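Local atomic coordinates of putative N-acetylneuraminate lyase ([Ruminococcus] gnavus ATCC 29149, PDB entry 6RB7), a protein that belongs to the dihydrodipicolinate synthetase family, whose members fold as (beta/alpha)8 TIM barrels, and is assembled here from four chains. Residues E36-V41 with I219-P224; V197-M202 with Q208-A213; E226-G231 with E249-L254; S230-G235 with E256-G261. All blocks are in the same frame, centred on the assembly; numbering follows the deposited sequence.

How the contacts relate
Nearest the N terminus, segment 36-41 lies just ahead of strand 41-43. Contact 1 brings it against strand 219-222 and closes a loop of 177 residues. Contact 2 is nested inside that loop. It closes a short connection of five residues, from strand 194-199 into helix 204-214. Strands 194-199 and 219-222 are neighbours in the sheet, so contacts 1 and 2 meet there through a probable backbone hydrogen bond from F221 N to V197 O. Contacts 3 and 4 come after contacts 1 and 2. They cross each other along the chain, share S230 and G231, and join outer helices 228-234 and 248-259. Contact 1 ties the N-terminal segment to the barrel, contact 2 a helix to its strand.

Contact 1. Residues E36-V41 with I219-P224; sequences EKYKGV and IIFNGP
Y38 meets I219 and F221 through its CB and its backbone carbonyl. The close part is small and apolar. CB of Y38 lies 3.8 Å from I219 CD1 and 3.9 Å from F221 CZ. The carbonyl O of Y38 also approaches this group, 3.6 Å from F221 CE2. I219 reaches so far because CG1 is anti to its backbone N (chi1 -175°) and the chain runs on extended to CD1. The Y38 ring itself leads away from strand 219-222, and its hydroxyl is hydrogen-bonded to D166.
The other side is looser. K39 touches only by its aliphatic part, with CG 3.9 Å from I219 CD1. Beyond CG the chain is extended, and K39 is partly exposed. There NZ makes a salt bridge with the exposed E36, at 2.8 Å from OE2. This bond stays within segment 36-41 and links E36, at the start of the 3-10 segment 36-38, to K39 just after it.
The Y38 side chain also packs on I195, T108 and I110 of strands 194-199 and 108-112. A turn before the first strand that packs at the N-terminal ends of the strands is consistent with the closed bottom of a TIM barrel.

Contact 2. Residues V197-M202 with Q208-A213; sequences VANSSM and QMFKQA. Unlike the reference sequence in segment 197-202: A198 (reference Lys).
The F210 ring takes N199 at its edge. OD1 of N199 lies near the ring plane, 3.4 Å from F210 CE2. The amide and ring planes are 72° apart, so the amide stands steeply against the ring. V197 comes in obliquely, with CG1 4.1 Å from the same CE2. Its side chain and that of F210 cross at about a right angle. F185 of helix 182-188 adds an edge-to-face ring pair with F210.
This is the inside of a beta-alpha-beta unit of the TIM barrel. Strand 194-199 leads into helix 204-214, which packs back on the sheet before strand 219-222. F210 points from the helix toward the strand, and I220 of the next strand touches it too. V197 and N199 sit two apart on strand 194-199 and both point toward the helix.
Another side of the helix meets the second subunit, where Q208 OE1 is hydrogen-bonded to Y278 and N274 of that subunit.
The N199 amide is buried but well satisfied. CG is anti to the backbone N (chi1 -168°), which carries the amide out to the F210 ring. OD1 accepts a hydrogen bond from N171 ND2 of the neighbouring strand 166-171. ND2 of N199 gives one to S201 OG, 2.9 Å away and close to the amide plane, with an N-H...O angle of 159°.

Contact 3. Residues E226-G231 with E249-L254; sequences EQFMSG and ELYLKL
F228 packs against both Y251 and L254, where two successive outer helices of the TIM barrel pack together. These are helix 228-234 and helix 248-259. Because CG of F228 is anti to its backbone N (chi1 -175°), the ring is carried out to the second helix.
The side chain can be followed outward. CB lies 4.1 Å from L254 CD2, and CG meets the same methyl. At CD1 the contact tightens, with L254 CD2 at 3.6 Å. CE1, further along, reaches L254 CG at 4.0 Å. On the CD2 side the partner is Y251: F228 CD2 is 3.8 Å from Y251 CD1, and CE2 lies near the same atom. CZ, the tip, comes up to the backbone carbonyl of Y251.
The two rings are oblique to each other, with planes at 41° and centroids 5.6 Å apart. F228 and L254 lie alongside each other, pointing opposite ways. The polar end of Y251 is used elsewhere, as its hydroxyl is hydrogen-bonded to T243.
M229 packs on V233 of the second subunit, so this helix also lies at the subunit interface. Across the present contact M229 adds a looser touch, from CB to L254 CD1 at 4.4 Å.

Contact 4. Residues S230-G235 with E256-G261; sequences SGRVIG and ECINAG. With BCN (bicine), chain I.
R232 and N259 meet nearly perpendicular, with the guanidinium and amide planes 48° apart. NH2 of R232 gives a hydrogen bond to N259 OD1 at 2.9 Å. The oxygen lies in the guanidinium plane, but the donor sits above the carbonyl plane of N259. The bond is bent as well, with an N-H...O angle of 130°.
I258 lies against R232 in another way. Its CG2 methyl sits over one guanidinium face, off toward the rim, 3.9 Å from NH2. The same methyl meets V233 CG1 at 4.2 Å. Bends at chi2 and chi3 (chi3 -71°) bring the R232 guanidinium beside I258. V233 packs on V233 of the second subunit.
Both helices end in Schellman motifs, at G235 and G261. Past the second, bicine lies by the end of helix 248-259, with O21 3.4 Å from A260 O and C3 3.4 Å from G261 O.
R232 NE forms a salt bridge with D255, and NH1 binds A236 O. All three guanidinium nitrogens thus have partners. The group is probably held firmly in place, its charge balanced mainly by D255, while N259 adds a neutral and poorly aligned bond.

Contact 1. Residues E36-V41 with I219-P224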
loop_
_atom_site.group_PDB
_atom_site.type_symbol
_atom_site.label_atom_id
_atom_site.label_comp_id
_atom_site.label_asym_id
_atom_site.label_seq_id
_atom_site.Cartn_x
_atom_site.Cartn_y
_atom_site.Cartn_z
ATOM N N GLU A 36 23.932 25.238 -13.214
ATOM C CA GLU A 36 23.553 25.245 -14.644
ATOM C C GLU A 36 23.967 23.940 -15.316
ATOM O O GLU A 36 23.281 23.513 -16.248
ATOM C CB GLU A 36 24.195 26.447 -15.349
ATOM C CG GLU A 36 23.653 27.779 -14.863
ATOM C CD GLU A 36 22.143 27.913 -14.965
ATOM O OE1 GLU A 36 21.592 27.721 -16.076
ATOM O OE2 GLU A 36 21.505 28.165 -13.916
ATOM N N LYS A 37 25.082 23.345 -14.917
ATOM C CA LYS A 37 25.601 22.140 -15.609
ATOM C C LYS A 37 24.657 20.959 -15.410
ATOM O O LYS A 37 24.820 19.927 -16.086
ATOM C CB LYS A 37 27.010 21.820 -15.156
ATOM C CG LYS A 37 27.171 21.349 -13.722
ATOM C CD LYS A 37 28.648 21.039 -13.500
ATOM C CE LYS A 37 28.991 20.828 -12.076
ATOM N NZ LYS A 37 30.461 20.660 -11.982
ATOM N N TYR A 38 23.709 21.050 -14.469
ATOM C CA TYR A 38 22.767 19.941 -14.202
ATOM C C TYR A 38 21.421 20.177 -14.886
ATOM O O TYR A 38 20.564 19.266 -14.783
ATOM C CB TYR A 38 22.573 19.775 -12.696
ATOM C CG TYR A 38 23.852 19.436 -11.990
ATOM C CD1 TYR A 38 24.406 18.171 -12.139
ATOM C CD2 TYR A 38 24.510 20.348 -11.177
ATOM C CE1 TYR A 38 25.563 17.815 -11.471
ATOM C CE2 TYR A 38 25.676 19.999 -10.526
ATOM C CZ TYR A 38 26.210 18.726 -10.672
ATOM O OH TYR A 38 27.360 18.369 -10.036
ATOM N N LYS A 39 21.218 21.337 -15.494
ATOM C CA LYS A 39 19.896 21.715 -16.023
ATOM C C LYS A 39 19.833 21.268 -17.471
ATOM O O LYS A 39 20.328 21.984 -18.363
ATOM C CB LYS A 39 19.696 23.225 -15.942
ATOM C CG LYS A 39 19.644 23.735 -14.530
ATOM C CD LYS A 39 19.372 25.194 -14.436
ATOM C CE LYS A 39 19.439 25.712 -13.021
ATOM N NZ LYS A 39 19.054 27.143 -13.034
ATOM N N GLY A 40 18.980 20.326 -17.703
ATOM C CA GLY A 40 18.758 19.813 -19.063
ATOM C C GLY A 40 18.484 18.337 -18.987
ATOM O O GLY A 40 18.011 17.844 -17.941
ATOM N N VAL A 41 18.747 17.675 -20.087
ATOM C CA VAL A 41 18.383 16.252 -20.278
ATOM C C VAL A 41 19.629 15.413 -19.968
ATOM O O VAL A 41 20.662 15.552 -20.622
ATOM C CB VAL A 41 17.910 16.052 -21.714
ATOM C CG1 VAL A 41 17.779 14.582 -22.068
ATOM C CG2 VAL A 41 16.621 16.835 -21.974
ATOM N N ILE A 219 18.669 21.742 -6.920
ATOM C CA ILE A 219 18.011 21.297 -8.161
ATOM C C ILE A 219 17.242 20.014 -7.882
ATOM O O ILE A 219 17.732 19.103 -7.190
ATOM C CB ILE A 219 19.002 21.120 -9.328
ATOM C CG1 ILE A 219 18.263 20.771 -10.606
ATOM C CG2 ILE A 219 20.084 20.099 -9.014
ATOM C CD1 ILE A 219 19.103 20.918 -11.848
ATOM N N ILE A 220 16.025 19.970 -8.419
ATOM C CA ILE A 220 15.227 18.731 -8.442
ATOM C C ILE A 220 15.235 18.194 -9.873
ATOM O O ILE A 220 15.016 18.977 -10.826
ATOM C CB ILE A 220 13.790 18.926 -7.930
ATOM C CG1 ILE A 220 13.750 19.778 -6.659
ATOM C CG2 ILE A 220 13.149 17.566 -7.767
ATOM C CD1 ILE A 220 14.572 19.242 -5.498
ATOM N N PHE A 221 15.554 16.930 -10.018
ATOM C CA PHE A 221 15.514 16.261 -11.323
ATOM C C PHE A 221 14.218 15.466 -11.462
ATOM O O PHE A 221 13.847 14.717 -10.539
ATOM C CB PHE A 221 16.657 15.300 -11.549
ATOM C CG PHE A 221 18.049 15.852 -11.357
ATOM C CD1 PHE A 221 18.594 15.962 -10.095
ATOM C CD2 PHE A 221 18.791 16.304 -12.449
ATOM C CE1 PHE A 221 19.893 16.407 -9.926
ATOM C CE2 PHE A 221 20.060 16.807 -12.264
ATOM C CZ PHE A 221 20.600 16.863 -11.012
ATOM N N ASN A 222 13.509 15.644 -12.563
ATOM C CA ASN A 222 12.310 14.818 -12.821
ATOM C C ASN A 222 12.756 13.390 -13.174
ATOM O O ASN A 222 13.487 13.205 -14.188
ATOM C CB ASN A 222 11.505 15.392 -13.970
ATOM C CG ASN A 222 10.238 14.592 -14.201
ATOM O OD1 ASN A 222 9.254 14.873 -13.556
ATOM N ND2 ASN A 222 10.285 13.580 -15.082
ATOM N N GLY A 223 12.275 12.411 -12.442
ATOM C CA GLY A 223 12.550 10.982 -12.653
ATOM C C GLY A 223 11.537 10.260 -13.520
ATOM O O GLY A 223 11.938 9.392 -14.287
ATOM N N PRO A 224 10.206 10.422 -13.348
ATOM C CA PRO A 224 9.219 9.665 -14.151
ATOM C C PRO A 224 9.130 10.238 -15.569
ATOM O O PRO A 224 8.587 11.347 -15.773
ATOM C CB PRO A 224 7.897 9.833 -13.399
ATOM C CG PRO A 224 8.334 10.214 -11.989
ATOM C CD PRO A 224 9.540 11.115 -12.247
#

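Contact 2. Residues V197-M202 with Q208-A213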
loop_
_atom_site.group_PDB
_atom_site.type_symbol
_atom_site.label_atom_id
_atom_site.label_comp_id
_atom_site.label_asym_id
_atom_site.label_seq_id
_atom_site.Cartn_x
_atom_site.Cartn_y
_atom_site.Cartn_z
ATOM N N VAL A 197 17.822 16.607 -5.444
ATOM C CA VAL A 197 17.039 15.349 -5.374
ATOM C C VAL A 197 16.678 14.944 -6.799
ATOM O O VAL A 197 16.101 15.769 -7.512
ATOM C CB VAL A 197 15.747 15.484 -4.559
ATOM C CG1 VAL A 197 15.013 14.169 -4.473
ATOM C CG2 VAL A 197 16.018 16.063 -3.188
ATOM N N ALA A 198 16.971 13.719 -7.174
ATOM C CA ALA A 198 16.375 13.087 -8.352
ATOM C C ALA A 198 15.105 12.393 -7.899
ATOM O O ALA A 198 15.197 11.440 -7.091
ATOM C CB ALA A 198 17.350 12.169 -9.017
ATOM N N ASN A 199 13.961 12.925 -8.293
ATOM C CA ASN A 199 12.675 12.466 -7.719
ATOM C C ASN A 199 11.974 11.520 -8.678
ATOM O O ASN A 199 11.456 11.987 -9.723
ATOM C CB ASN A 199 11.748 13.617 -7.390
ATOM C CG ASN A 199 10.611 13.071 -6.557
ATOM O OD1 ASN A 199 10.879 12.579 -5.465
ATOM N ND2 ASN A 199 9.402 13.021 -7.096
ATOM N N SER A 200 11.817 10.263 -8.252
ATOM C CA SER A 200 11.125 9.232 -9.069
ATOM C C SER A 200 9.823 8.766 -8.408
ATOM O O SER A 200 9.172 7.906 -8.998
ATOM C CB SER A 200 12.007 8.071 -9.411
ATOM O OG SER A 200 12.880 8.476 -10.483
ATOM N N SER A 201 9.397 9.383 -7.310
ATOM C CA SER A 201 8.039 9.169 -6.798
ATOM C C SER A 201 7.069 9.720 -7.843
ATOM O O SER A 201 7.448 10.588 -8.641
ATOM C CB SER A 201 7.845 9.818 -5.457
ATOM O OG SER A 201 7.727 11.222 -5.572
ATOM N N MET A 202 5.843 9.225 -7.845
ATOM C CA MET A 202 4.881 9.658 -8.884
ATOM C C MET A 202 4.271 11.036 -8.660
ATOM O O MET A 202 3.973 11.714 -9.644
ATOM C CB MET A 202 3.809 8.598 -9.102
ATOM C CG MET A 202 4.361 7.285 -9.618
ATOM S SD MET A 202 5.379 7.398 -11.074
ATOM C CE MET A 202 4.162 7.967 -12.262
ATOM N N GLN A 208 7.442 19.782 -6.228
ATOM C CA GLN A 208 7.078 21.130 -5.762
ATOM C C GLN A 208 7.488 21.326 -4.318
ATOM O O GLN A 208 8.023 22.390 -3.959
ATOM C CB GLN A 208 5.562 21.309 -5.973
ATOM C CG GLN A 208 5.090 22.717 -5.694
ATOM C CD GLN A 208 4.862 23.041 -4.242
ATOM O OE1 GLN A 208 4.349 22.222 -3.445
ATOM N NE2 GLN A 208 5.184 24.283 -3.884
ATOM N N MET A 209 7.231 20.348 -3.446
ATOM C CA MET A 209 7.503 20.519 -2.000
ATOM C C MET A 209 9.021 20.540 -1.791
ATOM O O MET A 209 9.490 21.341 -0.948
ATOM C CB MET A 209 6.821 19.431 -1.180
ATOM C CG MET A 209 5.313 19.642 -1.196
ATOM S SD MET A 209 4.442 18.502 -0.113
ATOM C CE MET A 209 4.926 16.914 -0.767
ATOM N N PHE A 210 9.753 19.661 -2.444
ATOM C CA PHE A 210 11.230 19.629 -2.265
ATOM C C PHE A 210 11.802 20.984 -2.739
ATOM O O PHE A 210 12.681 21.566 -2.074
ATOM C CB PHE A 210 11.873 18.481 -3.021
ATOM C CG PHE A 210 11.618 17.099 -2.500
ATOM C CD1 PHE A 210 11.566 16.833 -1.146
ATOM C CD2 PHE A 210 11.444 16.052 -3.381
ATOM C CE1 PHE A 210 11.335 15.547 -0.694
ATOM C CE2 PHE A 210 11.271 14.761 -2.917
ATOM C CZ PHE A 210 11.144 14.522 -1.594
ATOM N N LYS A 211 11.353 21.475 -3.882
ATOM C CA LYS A 211 11.878 22.729 -4.491
ATOM C C LYS A 211 11.498 23.910 -3.597
ATOM O O LYS A 211 12.320 24.789 -3.351
ATOM C CB LYS A 211 11.440 22.875 -5.948
ATOM C CG LYS A 211 11.987 24.132 -6.626
ATOM C CD LYS A 211 13.525 24.187 -6.618
ATOM C CE LYS A 211 14.047 25.306 -7.488
ATOM N NZ LYS A 211 15.508 25.448 -7.341
ATOM N N GLN A 212 10.260 23.968 -3.122
ATOM C CA GLN A 212 9.807 25.075 -2.244
ATOM C C GLN A 212 10.613 25.080 -0.955
ATOM O O GLN A 212 11.016 26.160 -0.499
ATOM C CB GLN A 212 8.306 24.976 -2.011
ATOM C CG GLN A 212 7.747 26.145 -1.208
ATOM C CD GLN A 212 6.242 26.219 -1.413
ATOM O OE1 GLN A 212 5.517 25.250 -1.121
ATOM N NE2 GLN A 212 5.768 27.384 -1.859
ATOM N N ALA A 213 10.857 23.921 -0.354
ATOM C CA ALA A 213 11.608 23.839 0.903
ATOM C C ALA A 213 13.062 24.282 0.662
ATOM O O ALA A 213 13.621 24.955 1.544
ATOM C CB ALA A 213 11.578 22.410 1.416
#

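Contact 3. Residues E226-G231 with E249-L254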
loop_
_atom_site.group_PDB
_atom_site.type_symbol
_atom_site.label_atom_id
_atom_site.label_comp_id
_atom_site.label_asym_id
_atom_site.label_seq_id
_atom_site.Cartn_x
_atom_site.Cartn_y
_atom_site.Cartn_z
ATOM N N GLU A 226 7.420 9.648 -18.149
ATOM C CA GLU A 226 6.036 9.815 -18.638
ATOM C C GLU A 226 5.427 11.130 -18.144
ATOM O O GLU A 226 4.401 11.553 -18.659
ATOM C CB GLU A 226 5.180 8.657 -18.114
ATOM C CG GLU A 226 5.629 7.276 -18.594
ATOM C CD GLU A 226 6.679 6.566 -17.728
ATOM O OE1 GLU A 226 7.375 7.205 -16.870
ATOM O OE2 GLU A 226 6.786 5.307 -17.853
ATOM N N GLN A 227 6.035 11.754 -17.165
ATOM C CA GLN A 227 5.543 13.028 -16.559
ATOM C C GLN A 227 6.555 14.179 -16.781
ATOM O O GLN A 227 6.425 15.219 -16.131
ATOM C CB GLN A 227 5.290 12.790 -15.073
ATOM C CG GLN A 227 4.290 11.685 -14.807
ATOM C CD GLN A 227 3.895 11.506 -13.347
ATOM O OE1 GLN A 227 2.793 11.001 -13.105
ATOM N NE2 GLN A 227 4.746 11.912 -12.371
ATOM N N PHE A 228 7.522 14.003 -17.678
ATOM C CA PHE A 228 8.625 14.965 -17.920
ATOM C C PHE A 228 8.115 16.412 -17.920
ATOM O O PHE A 228 8.602 17.231 -17.099
ATOM C CB PHE A 228 9.329 14.585 -19.220
ATOM C CG PHE A 228 10.554 15.372 -19.576
ATOM C CD1 PHE A 228 10.464 16.681 -20.012
ATOM C CD2 PHE A 228 11.821 14.792 -19.501
ATOM C CE1 PHE A 228 11.605 17.389 -20.379
ATOM C CE2 PHE A 228 12.937 15.484 -19.913
ATOM C CZ PHE A 228 12.844 16.793 -20.310
ATOM N N MET A 229 7.136 16.726 -18.765
ATOM C CA MET A 229 6.748 18.136 -18.940
ATOM C C MET A 229 6.094 18.672 -17.671
ATOM O O MET A 229 6.282 19.874 -17.343
ATOM C CB MET A 229 5.847 18.340 -20.151
ATOM C CG MET A 229 4.518 17.723 -20.047
ATOM S SD MET A 229 3.613 17.934 -21.633
ATOM C CE MET A 229 3.381 19.698 -21.696
ATOM N N SER A 230 5.374 17.823 -16.946
ATOM C CA SER A 230 4.633 18.202 -15.735
ATOM C C SER A 230 5.612 18.442 -14.591
ATOM O O SER A 230 5.374 19.385 -13.796
ATOM C CB SER A 230 3.639 17.129 -15.391
ATOM O OG SER A 230 2.578 17.098 -16.327
ATOM N N GLY A 231 6.612 17.589 -14.415
ATOM C CA GLY A 231 7.617 17.798 -13.357
ATOM C C GLY A 231 8.454 19.021 -13.651
ATOM O O GLY A 231 8.786 19.758 -12.704
ATOM N N GLU A 249 16.857 12.781 -28.802
ATOM C CA GLU A 249 16.460 13.983 -29.566
ATOM C C GLU A 249 15.044 14.392 -29.194
ATOM O O GLU A 249 14.768 15.613 -29.199
ATOM C CB GLU A 249 16.495 13.771 -31.076
ATOM C CG GLU A 249 17.844 13.389 -31.613
ATOM C CD GLU A 249 18.071 11.886 -31.745
ATOM O OE1 GLU A 249 17.678 11.081 -30.809
ATOM O OE2 GLU A 249 18.622 11.504 -32.816
ATOM N N LEU A 250 14.155 13.437 -28.902
ATOM C CA LEU A 250 12.746 13.791 -28.591
ATOM C C LEU A 250 12.701 14.503 -27.240
ATOM O O LEU A 250 12.003 15.505 -27.106
ATOM C CB LEU A 250 11.854 12.549 -28.584
ATOM C CG LEU A 250 11.694 11.845 -29.925
ATOM C CD1 LEU A 250 10.775 10.655 -29.797
ATOM C CD2 LEU A 250 11.169 12.834 -30.983
ATOM N N TYR A 251 13.441 14.002 -26.241
ATOM C CA TYR A 251 13.441 14.691 -24.926
ATOM C C TYR A 251 14.142 16.052 -25.045
ATOM O O TYR A 251 13.728 16.978 -24.332
ATOM C CB TYR A 251 14.041 13.785 -23.869
ATOM C CG TYR A 251 13.161 12.618 -23.501
ATOM C CD1 TYR A 251 12.047 12.810 -22.698
ATOM C CD2 TYR A 251 13.395 11.335 -24.003
ATOM C CE1 TYR A 251 11.227 11.763 -22.332
ATOM C CE2 TYR A 251 12.565 10.275 -23.655
ATOM C CZ TYR A 251 11.478 10.491 -22.825
ATOM O OH TYR A 251 10.703 9.432 -22.422
ATOM N N LEU A 252 15.215 16.179 -25.848
ATOM C CA LEU A 252 15.834 17.514 -26.042
ATOM C C LEU A 252 14.826 18.482 -26.650
ATOM O O LEU A 252 14.749 19.636 -26.189
ATOM C CB LEU A 252 17.090 17.361 -26.904
ATOM C CG LEU A 252 18.278 16.725 -26.176
ATOM C CD1 LEU A 252 19.341 16.273 -27.177
ATOM C CD2 LEU A 252 18.848 17.681 -25.120
ATOM N N LYS A 253 14.066 18.019 -27.626
ATOM C CA LYS A 253 13.073 18.898 -28.285
ATOM C C LYS A 253 11.923 19.214 -27.327
ATOM O O LYS A 253 11.469 20.355 -27.303
ATOM C CB LYS A 253 12.576 18.257 -29.572
ATOM C CG LYS A 253 11.716 19.213 -30.399
ATOM C CD LYS A 253 12.541 20.329 -30.999
ATOM C CE LYS A 253 11.684 21.239 -31.855
ATOM N NZ LYS A 253 12.523 22.261 -32.545
ATOM N N LEU A 254 11.514 18.248 -26.517
ATOM C CA LEU A 254 10.482 18.487 -25.471
ATOM C C LEU A 254 10.975 19.586 -24.551
ATOM O O LEU A 254 10.218 20.518 -24.267
ATOM C CB LEU A 254 10.250 17.173 -24.736
ATOM C CG LEU A 254 9.256 17.178 -23.594
ATOM C CD1 LEU A 254 7.944 17.831 -23.935
ATOM C CD2 LEU A 254 9.016 15.767 -23.129
#

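Contact 4. Residues S230-G235 with E256-G261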
loop_
_atom_site.group_PDB
_atom_site.type_symbol
_atom_site.label_atom_id
_atom_site.label_comp_id
_atom_site.label_asym_id
_atom_site.label_seq_id
_atom_site.Cartn_x
_atom_site.Cartn_y
_atom_site.Cartn_z
ATOM N N SER A 230 5.374 17.823 -16.946
ATOM C CA SER A 230 4.633 18.202 -15.735
ATOM C C SER A 230 5.612 18.442 -14.591
ATOM O O SER A 230 5.374 19.385 -13.796
ATOM C CB SER A 230 3.639 17.129 -15.391
ATOM O OG SER A 230 2.578 17.098 -16.327
ATOM N N GLY A 231 6.612 17.589 -14.415
ATOM C CA GLY A 231 7.617 17.798 -13.357
ATOM C C GLY A 231 8.454 19.021 -13.651
ATOM O O GLY A 231 8.786 19.758 -12.704
ATOM N N ARG A 232 8.822 19.221 -14.902
ATOM C CA ARG A 232 9.603 20.413 -15.324
ATOM C C ARG A 232 8.848 21.698 -14.979
ATOM O O ARG A 232 9.426 22.551 -14.273
ATOM C CB ARG A 232 9.929 20.290 -16.804
ATOM C CG ARG A 232 11.041 19.294 -17.094
ATOM C CD ARG A 232 12.475 19.757 -16.751
ATOM N NE ARG A 232 12.802 20.773 -17.753
ATOM C CZ ARG A 232 12.735 22.071 -17.585
ATOM N NH1 ARG A 232 12.461 22.636 -16.433
ATOM N NH2 ARG A 232 13.005 22.865 -18.613
ATOM N N VAL A 233 7.576 21.813 -15.351
ATOM C CA VAL A 233 6.916 23.136 -15.160
ATOM C C VAL A 233 6.715 23.424 -13.679
ATOM O O VAL A 233 6.589 24.596 -13.336
ATOM C CB VAL A 233 5.622 23.297 -15.973
ATOM C CG1 VAL A 233 5.919 23.245 -17.448
ATOM C CG2 VAL A 233 4.520 22.327 -15.565
ATOM N N ILE A 234 6.608 22.413 -12.814
ATOM C CA ILE A 234 6.292 22.692 -11.398
ATOM C C ILE A 234 7.580 22.893 -10.602
ATOM O O ILE A 234 7.453 23.203 -9.412
ATOM C CB ILE A 234 5.372 21.616 -10.800
ATOM C CG1 ILE A 234 4.505 22.212 -9.681
ATOM C CG2 ILE A 234 6.187 20.415 -10.342
ATOM C CD1 ILE A 234 3.438 21.231 -9.183
ATOM N N GLY A 235 8.743 22.801 -11.227
ATOM C CA GLY A 235 9.978 23.247 -10.558
ATOM C C GLY A 235 11.192 22.351 -10.702
ATOM O O GLY A 235 12.247 22.733 -10.161
ATOM N N GLU A 256 13.207 21.890 -25.073
ATOM C CA GLU A 256 13.248 23.170 -25.832
ATOM C C GLU A 256 11.846 23.782 -25.871
ATOM O O GLU A 256 11.704 25.004 -25.583
ATOM C CB GLU A 256 13.781 22.899 -27.243
ATOM C CG GLU A 256 13.926 24.145 -28.071
ATOM C CD GLU A 256 14.184 23.811 -29.536
ATOM O OE1 GLU A 256 13.211 23.629 -30.277
ATOM O OE2 GLU A 256 15.336 23.589 -29.878
ATOM N N CYS A 257 10.820 22.997 -26.137
ATOM C CA CYS A 257 9.427 23.495 -26.160
ATOM C C CYS A 257 9.028 24.007 -24.778
ATOM O O CYS A 257 8.414 25.100 -24.695
ATOM C CB CYS A 257 8.439 22.448 -26.618
ATOM S SG CYS A 257 8.658 21.959 -28.345
ATOM N N ILE A 258 9.347 23.271 -23.715
ATOM C CA ILE A 258 8.980 23.724 -22.347
ATOM C C ILE A 258 9.653 25.062 -22.048
ATOM O O ILE A 258 8.983 25.975 -21.541
ATOM C CB ILE A 258 9.339 22.652 -21.312
ATOM C CG1 ILE A 258 8.444 21.412 -21.484
ATOM C CG2 ILE A 258 9.288 23.207 -19.885
ATOM C CD1 ILE A 258 9.071 20.185 -20.911
ATOM N N ASN A 259 10.939 25.185 -22.349
ATOM C CA ASN A 259 11.699 26.419 -22.020
ATOM C C ASN A 259 11.137 27.588 -22.832
ATOM O O ASN A 259 11.201 28.738 -22.298
ATOM C CB ASN A 259 13.194 26.243 -22.197
ATOM C CG ASN A 259 13.791 25.396 -21.088
ATOM O OD1 ASN A 259 13.328 25.473 -19.951
ATOM N ND2 ASN A 259 14.820 24.619 -21.407
ATOM N N ALA A 260 10.525 27.322 -23.985
ATOM C CA ALA A 260 9.943 28.380 -24.854
ATOM C C ALA A 260 8.472 28.674 -24.486
ATOM O O ALA A 260 7.882 29.571 -25.101
ATOM C CB ALA A 260 10.108 27.970 -26.295
ATOM N N GLY A 261 7.889 27.956 -23.532
ATOM C CA GLY A 261 6.470 28.115 -23.171
ATOM C C GLY A 261 5.545 27.547 -24.238
ATOM O O GLY A 261 4.369 27.918 -24.259
HETATM N N1 BCN I . 4.533 31.895 -26.545
HETATM C C1 BCN I . 4.592 33.076 -25.632
HETATM C C2 BCN I . 5.255 32.888 -24.262
HETATM O O21 BCN I . 5.511 31.725 -23.904
HETATM O O22 BCN I . 5.487 33.921 -23.582
HETATM C C3 BCN I . 3.755 30.752 -26.039
HETATM C C4 BCN I . 2.837 30.140 -27.074
HETATM O O4 BCN I . 1.563 29.848 -26.518
HETATM C C5 BCN I . 5.807 31.568 -27.208
HETATM C C6 BCN I . 5.702 31.583 -28.715
HETATM O O6 BCN I . 4.901 30.509 -29.178
#